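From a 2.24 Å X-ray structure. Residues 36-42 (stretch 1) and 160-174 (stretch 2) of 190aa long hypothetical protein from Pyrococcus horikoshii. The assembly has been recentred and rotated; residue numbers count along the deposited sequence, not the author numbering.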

ATOM      1  N   SER E  36     -11.127  17.439  -2.326  1.00 38.59           N
ATOM      2  CA  SER E  36     -11.557  18.775  -2.715  1.00 29.03           C
ATOM      3  C   SER E  36     -10.689  19.533  -3.717  1.00 35.00           C
ATOM      4  O   SER E  36      -9.497  19.260  -3.905  1.00 30.08           O
ATOM      5  CB  SER E  36     -11.731  19.654  -1.474  1.00 30.83           C
ATOM      6  OG  SER E  36     -10.481  19.968  -0.888  1.00 31.05           O
ATOM      7  N   LEU E  37     -11.328  20.507  -4.355  1.00 32.07           N
ATOM      8  CA  LEU E  37     -10.689  21.377  -5.315  1.00 32.85           C
ATOM      9  C   LEU E  37     -11.102  22.789  -4.898  1.00 37.60           C
ATOM     10  O   LEU E  37     -12.290  23.078  -4.761  1.00 40.18           O
ATOM     11  CB  LEU E  37     -11.172  21.061  -6.733  1.00 24.57           C
ATOM     12  CG  LEU E  37     -10.742  22.049  -7.829  1.00 31.50           C
ATOM     13  CD1 LEU E  37      -9.217  22.139  -7.939  1.00 29.32           C
ATOM     14  CD2 LEU E  37     -11.345  21.603  -9.137  1.00 26.04           C
ATOM     15  N   VAL E  38     -10.110  23.639  -4.653  1.00 38.73           N
ATOM     16  CA  VAL E  38     -10.339  25.024  -4.259  1.00 38.34           C
ATOM     17  C   VAL E  38      -9.722  25.908  -5.334  1.00 42.49           C
ATOM     18  O   VAL E  38      -8.533  25.816  -5.619  1.00 42.47           O
ATOM     19  CB  VAL E  38      -9.665  25.350  -2.912  1.00 45.92           C
ATOM     20  CG1 VAL E  38      -9.931  26.813  -2.538  1.00 35.62           C
ATOM     21  CG2 VAL E  38     -10.189  24.419  -1.828  1.00 43.94           C
ATOM     22  N   VAL E  39     -10.540  26.768  -5.925  1.00 39.35           N
ATOM     23  CA  VAL E  39     -10.083  27.655  -6.988  1.00 33.41           C
ATOM     24  C   VAL E  39     -10.152  29.099  -6.552  1.00 40.04           C
ATOM     25  O   VAL E  39     -11.175  29.564  -6.051  1.00 38.60           O
ATOM     26  CB  VAL E  39     -10.932  27.452  -8.245  1.00 35.51           C
ATOM     27  CG1 VAL E  39     -10.445  28.343  -9.365  1.00 31.36           C
ATOM     28  CG2 VAL E  39     -10.878  25.977  -8.651  1.00 31.12           C
ATOM     29  N   PHE E  40      -9.045  29.805  -6.733  1.00 38.79           N
ATOM     30  CA  PHE E  40      -8.978  31.206  -6.371  1.00 46.23           C
ATOM     31  C   PHE E  40      -8.072  31.981  -7.319  1.00 48.82           C
ATOM     32  O   PHE E  40      -7.476  31.418  -8.244  1.00 41.38           O
ATOM     33  CB  PHE E  40      -8.477  31.369  -4.936  1.00 41.87           C
ATOM     34  CG  PHE E  40      -7.178  30.665  -4.658  1.00 47.33           C
ATOM     35  CD1 PHE E  40      -7.124  29.274  -4.629  1.00 44.03           C
ATOM     36  CD2 PHE E  40      -6.012  31.386  -4.406  1.00 42.31           C
ATOM     37  CE1 PHE E  40      -5.931  28.604  -4.317  1.00 42.83           C
ATOM     38  CE2 PHE E  40      -4.806  30.726  -4.090  1.00 47.26           C
ATOM     39  CZ  PHE E  40      -4.764  29.332  -4.056  1.00 48.76           C
ATOM     40  N   ARG E  41      -7.978  33.286  -7.084  1.00 42.16           N
ATOM     41  CA  ARG E  41      -7.154  34.160  -7.898  1.00 40.50           C
ATOM     42  C   ARG E  41      -6.314  35.055  -6.991  1.00 41.45           C
ATOM     43  O   ARG E  41      -6.734  35.418  -5.887  1.00 42.96           O
ATOM     44  CB  ARG E  41      -8.038  35.004  -8.824  1.00 42.86           C
ATOM     45  CG  ARG E  41      -7.285  35.838  -9.851  1.00 51.76           C
ATOM     46  CD  ARG E  41      -8.269  36.636 -10.713  1.00 59.32           C
ATOM     47  NE  ARG E  41      -7.616  37.537 -11.666  1.00 68.76           N
ATOM     48  CZ  ARG E  41      -8.261  38.375 -12.477  1.00 65.10           C
ATOM     49  NH1 ARG E  41      -9.587  38.439 -12.461  1.00 59.26           N
ATOM     50  NH2 ARG E  41      -7.582  39.153 -13.309  1.00 60.88           N
ATOM     51  N   GLY E  42      -5.114  35.391  -7.452  1.00 36.84           N
ATOM     52  CA  GLY E  42      -4.245  36.231  -6.653  1.00 41.51           C
ATOM     53  C   GLY E  42      -2.822  36.215  -7.162  1.00 46.19           C
ATOM     54  O   GLY E  42      -2.556  35.748  -8.274  1.00 40.19           O
TER
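Stretch 2 (160-174) DPTEFMERSAKALVE

Residues 161-174 form a helix, capped by Asp 160, that packs nearly antiparallel on the strand 36-42 through a largely apolar contact, with no hydrogen bond passing between the two. It is a compact example of a general rule of α/β packing: a strand offers every second side chain to the layer above it, and a helix answers with the residues that recur along one of its sides.

In the strand, Leu 37, Val 39 and Arg 41 direct their CA-to-CB bonds toward the helix, while those of Ser 36 and Phe 40 point away. The helix runs from Pro 161 to Glu 174 and continues beyond it, its backbone held by regular i to i+4 hydrogen bonds such as Met 165 N to Pro 161 O at 2.8 Å. Asp 160 caps its N terminus, its side chain accepting weak bonds from the backbone N atoms of Thr 162 and Glu 163. The strand and helix axes approach to 9.4 Å, and their N-to-C directions make an angle of 163°. Because the directions oppose, the register runs backward: Arg 41 lies across from Pro 161, Val 39 from Met 165, and Leu 37 from Val 173, with CA separations of 8.5, 7.1 and 7.6 Å respectively.

Pro 161, Met 165, Ala 169 and Leu 172 point toward the strand, a spacing of four, four and three that keeps them on one side of the helix. At the centre, Val 39 meets two of them: its CG1 lies 3.8 Å from Met 165 CE, and its CG2 lies 4.1 Å from Ala 169 CB. The Met 165 side chain also reaches the strand backbone, where its CE comes within 3.9 Å of Phe 40 C; thus Phe 40 touches the helix although its ring belongs to the other side of the strand. Farther along the helix, Leu 37 CD2 packs 4.0 Å from both Leu 172 CB and Val 173 CG2, and approaches the backbone atom Ala 169 O at 3.8 Å.

The opposite end shows how a charged residue can join such a contact. Arg 41 is extended, with chi1 to chi3 all t, and Pro 161 lies over one face of its guanidinium, Pro 161 CB being 3.4 Å from Arg 41 NH1. Its NE and NH2 find hydrogen-bond partners elsewhere in the structure. The two stretches together bury 379 Å², an area built from side-chain packing rather than polar pairing.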

ATOM      1  N   ASP E 160     -11.890  35.440 -20.108  1.00 52.25           N
ATOM      2  CA  ASP E 160     -12.247  36.087 -18.853  1.00 50.95           C
ATOM      3  C   ASP E 160     -11.905  35.168 -17.680  1.00 48.77           C
ATOM      4  O   ASP E 160     -12.433  34.063 -17.573  1.00 45.54           O
ATOM      5  CB  ASP E 160     -13.746  36.430 -18.858  1.00 50.18           C
ATOM      6  CG  ASP E 160     -14.259  36.874 -17.497  1.00 49.05           C
ATOM      7  OD1 ASP E 160     -13.480  37.447 -16.701  1.00 50.78           O
ATOM      8  OD2 ASP E 160     -15.461  36.662 -17.230  1.00 57.25           O
ATOM      9  N   PRO E 161     -11.008  35.622 -16.784  1.00 51.01           N
ATOM     10  CA  PRO E 161     -10.583  34.851 -15.611  1.00 49.28           C
ATOM     11  C   PRO E 161     -11.764  34.219 -14.875  1.00 57.59           C
ATOM     12  O   PRO E 161     -11.833  32.996 -14.734  1.00 57.17           O
ATOM     13  CB  PRO E 161      -9.866  35.893 -14.758  1.00 50.89           C
ATOM     14  CG  PRO E 161      -9.277  36.798 -15.766  1.00 49.85           C
ATOM     15  CD  PRO E 161     -10.394  36.961 -16.773  1.00 48.36           C
ATOM     16  N   THR E 162     -12.692  35.064 -14.423  1.00 52.35           N
ATOM     17  CA  THR E 162     -13.878  34.626 -13.687  1.00 48.18           C
ATOM     18  C   THR E 162     -14.661  33.507 -14.374  1.00 48.11           C
ATOM     19  O   THR E 162     -14.918  32.463 -13.775  1.00 48.66           O
ATOM     20  CB  THR E 162     -14.854  35.804 -13.437  1.00 52.02           C
ATOM     21  OG1 THR E 162     -14.142  36.911 -12.871  1.00 44.95           O
ATOM     22  CG2 THR E 162     -15.947  35.393 -12.467  1.00 40.34           C
ATOM     23  N   GLU E 163     -15.043  33.716 -15.626  1.00 43.76           N
ATOM     24  CA  GLU E 163     -15.803  32.700 -16.342  1.00 45.77           C
ATOM     25  C   GLU E 163     -14.983  31.433 -16.561  1.00 50.33           C
ATOM     26  O   GLU E 163     -15.510  30.323 -16.476  1.00 46.66           O
ATOM     27  CB  GLU E 163     -16.284  33.258 -17.683  1.00 43.47           C
ATOM     28  CG  GLU E 163     -17.346  32.410 -18.383  1.00 52.34           C
ATOM     29  CD  GLU E 163     -16.775  31.189 -19.088  1.00 56.17           C
ATOM     30  OE1 GLU E 163     -15.713  31.316 -19.734  1.00 53.80           O
ATOM     31  OE2 GLU E 163     -17.397  30.109 -19.012  1.00 56.82           O
ATOM     32  N   PHE E 164     -13.693  31.590 -16.843  1.00 51.09           N
ATOM     33  CA  PHE E 164     -12.846  30.420 -17.063  1.00 50.84           C
ATOM     34  C   PHE E 164     -12.771  29.600 -15.762  1.00 44.64           C
ATOM     35  O   PHE E 164     -12.922  28.385 -15.787  1.00 43.51           O
ATOM     36  CB  PHE E 164     -11.435  30.835 -17.519  1.00 45.81           C
ATOM     37  CG  PHE E 164     -10.567  29.669 -17.923  1.00 40.56           C
ATOM     38  CD1 PHE E 164     -10.796  28.986 -19.115  1.00 31.89           C
ATOM     39  CD2 PHE E 164      -9.554  29.221 -17.079  1.00 34.99           C
ATOM     40  CE1 PHE E 164     -10.036  27.865 -19.454  1.00 38.61           C
ATOM     41  CE2 PHE E 164      -8.789  28.103 -17.408  1.00 42.77           C
ATOM     42  CZ  PHE E 164      -9.028  27.423 -18.601  1.00 25.43           C
ATOM     43  N   MET E 165     -12.541  30.291 -14.645  1.00 38.53           N
ATOM     44  CA  MET E 165     -12.463  29.672 -13.324  1.00 44.09           C
ATOM     45  C   MET E 165     -13.674  28.747 -13.102  1.00 50.52           C
ATOM     46  O   MET E 165     -13.536  27.598 -12.678  1.00 51.73           O
ATOM     47  CB  MET E 165     -12.432  30.755 -12.223  1.00 31.87           C
ATOM     48  CG  MET E 165     -11.134  31.587 -12.152  1.00 27.00           C
ATOM     49  SD  MET E 165     -11.085  32.936 -11.002  1.00 27.08           S
ATOM     50  CE  MET E 165     -11.166  32.102  -9.621  1.00 24.00           C
ATOM     51  N   GLU E 166     -14.861  29.261 -13.410  1.00 53.80           N
ATOM     52  CA  GLU E 166     -16.104  28.513 -13.257  1.00 52.40           C
ATOM     53  C   GLU E 166     -16.185  27.275 -14.161  1.00 44.58           C
ATOM     54  O   GLU E 166     -16.499  26.173 -13.698  1.00 38.00           O
ATOM     55  CB  GLU E 166     -17.299  29.429 -13.565  1.00 49.90           C
ATOM     56  CG  GLU E 166     -18.668  28.893 -13.168  1.00 66.00           C
ATOM     57  CD  GLU E 166     -18.893  28.948 -11.671  1.00 75.71           C
ATOM     58  OE1 GLU E 166     -18.300  29.838 -11.023  1.00 76.81           O
ATOM     59  OE2 GLU E 166     -19.669  28.117 -11.144  1.00 83.26           O
ATOM     60  N   ARG E 167     -15.912  27.454 -15.453  1.00 38.56           N
ATOM     61  CA  ARG E 167     -16.020  26.341 -16.393  1.00 44.69           C
ATOM     62  C   ARG E 167     -14.939  25.283 -16.261  1.00 46.20           C
ATOM     63  O   ARG E 167     -15.212  24.089 -16.406  1.00 40.74           O
ATOM     64  CB  ARG E 167     -16.042  26.849 -17.840  1.00 42.39           C
ATOM     65  CG  ARG E 167     -16.568  25.786 -18.809  1.00 59.35           C
ATOM     66  CD  ARG E 167     -16.513  26.232 -20.258  1.00 62.75           C
ATOM     67  NE  ARG E 167     -16.793  27.652 -20.373  1.00 80.57           N
ATOM     68  CZ  ARG E 167     -16.906  28.308 -21.525  1.00 93.36           C
ATOM     69  NH1 ARG E 167     -17.157  29.616 -21.517  1.00 91.69           N
ATOM     70  NH2 ARG E 167     -16.778  27.670 -22.681  1.00 93.87           N
ATOM     71  N   SER E 168     -13.713  25.728 -16.002  1.00 42.37           N
ATOM     72  CA  SER E 168     -12.595  24.802 -15.856  1.00 43.45           C
ATOM     73  C   SER E 168     -12.709  24.028 -14.542  1.00 45.92           C
ATOM     74  O   SER E 168     -12.361  22.849 -14.493  1.00 43.88           O
ATOM     75  CB  SER E 168     -11.259  25.560 -15.940  1.00 25.38           C
ATOM     76  OG  SER E 168     -11.139  26.510 -14.895  1.00 43.47           O
ATOM     77  N   ALA E 169     -13.216  24.671 -13.491  1.00 34.31           N
ATOM     78  CA  ALA E 169     -13.373  23.983 -12.208  1.00 35.44           C
ATOM     79  C   ALA E 169     -14.318  22.793 -12.363  1.00 46.12           C
ATOM     80  O   ALA E 169     -14.053  21.695 -11.861  1.00 46.39           O
ATOM     81  CB  ALA E 169     -13.913  24.942 -11.159  1.00 43.12           C
ATOM     82  N   LYS E 170     -15.420  23.019 -13.070  1.00 46.19           N
ATOM     83  CA  LYS E 170     -16.415  21.980 -13.314  1.00 46.66           C
ATOM     84  C   LYS E 170     -15.809  20.867 -14.178  1.00 42.09           C
ATOM     85  O   LYS E 170     -16.101  19.688 -13.984  1.00 48.61           O
ATOM     86  CB  LYS E 170     -17.633  22.599 -14.017  1.00 57.87           C
ATOM     87  CG  LYS E 170     -18.855  21.692 -14.161  1.00 70.96           C
ATOM     88  CD  LYS E 170     -19.958  22.408 -14.944  1.00 80.81           C
ATOM     89  CE  LYS E 170     -21.237  21.581 -15.078  1.00 82.80           C
ATOM     90  NZ  LYS E 170     -21.985  21.462 -13.793  1.00 82.82           N
ATOM     91  N   ALA E 171     -14.963  21.250 -15.129  1.00 41.08           N
ATOM     92  CA  ALA E 171     -14.307  20.296 -16.026  1.00 36.77           C
ATOM     93  C   ALA E 171     -13.373  19.355 -15.272  1.00 40.22           C
ATOM     94  O   ALA E 171     -13.317  18.161 -15.563  1.00 40.44           O
ATOM     95  CB  ALA E 171     -13.519  21.047 -17.101  1.00 28.51           C
ATOM     96  N   LEU E 172     -12.634  19.904 -14.309  1.00 42.07           N
ATOM     97  CA  LEU E 172     -11.701  19.123 -13.514  1.00 34.96           C
ATOM     98  C   LEU E 172     -12.418  18.207 -12.523  1.00 34.16           C
ATOM     99  O   LEU E 172     -12.001  17.066 -12.314  1.00 33.44           O
ATOM    100  CB  LEU E 172     -10.728  20.052 -12.783  1.00 35.60           C
ATOM    101  CG  LEU E 172      -9.823  20.881 -13.702  1.00 39.64           C
ATOM    102  CD1 LEU E 172      -8.694  21.477 -12.881  1.00 38.87           C
ATOM    103  CD2 LEU E 172      -9.263  20.012 -14.822  1.00 37.79           C
ATOM    104  N   VAL E 173     -13.492  18.695 -11.913  1.00 32.28           N
ATOM    105  CA  VAL E 173     -14.237  17.860 -10.982  1.00 31.32           C
ATOM    106  C   VAL E 173     -14.797  16.664 -11.750  1.00 38.62           C
ATOM    107  O   VAL E 173     -14.701  15.527 -11.295  1.00 39.52           O
ATOM    108  CB  VAL E 173     -15.394  18.635 -10.318  1.00 35.33           C
ATOM    109  CG1 VAL E 173     -16.301  17.674  -9.561  1.00 36.45           C
ATOM    110  CG2 VAL E 173     -14.837  19.672  -9.364  1.00 40.06           C
ATOM    111  N   GLU E 174     -15.362  16.915 -12.928  1.00 44.78           N
ATOM    112  CA  GLU E 174     -15.912  15.828 -13.738  1.00 47.19           C
ATOM    113  C   GLU E 174     -14.825  14.836 -14.130  1.00 42.22           C
ATOM    114  O   GLU E 174     -15.069  13.635 -14.202  1.00 42.53           O
ATOM    115  CB  GLU E 174     -16.571  16.372 -15.002  1.00 41.42           C
ATOM    116  CG  GLU E 174     -17.768  17.254 -14.744  1.00 67.95           C
ATOM    117  CD  GLU E 174     -18.492  17.630 -16.021  1.00 82.90           C
ATOM    118  OE1 GLU E 174     -17.882  17.516 -17.110  1.00 88.04           O
ATOM    119  OE2 GLU E 174     -19.665  18.049 -15.933  1.00 86.29           O
TER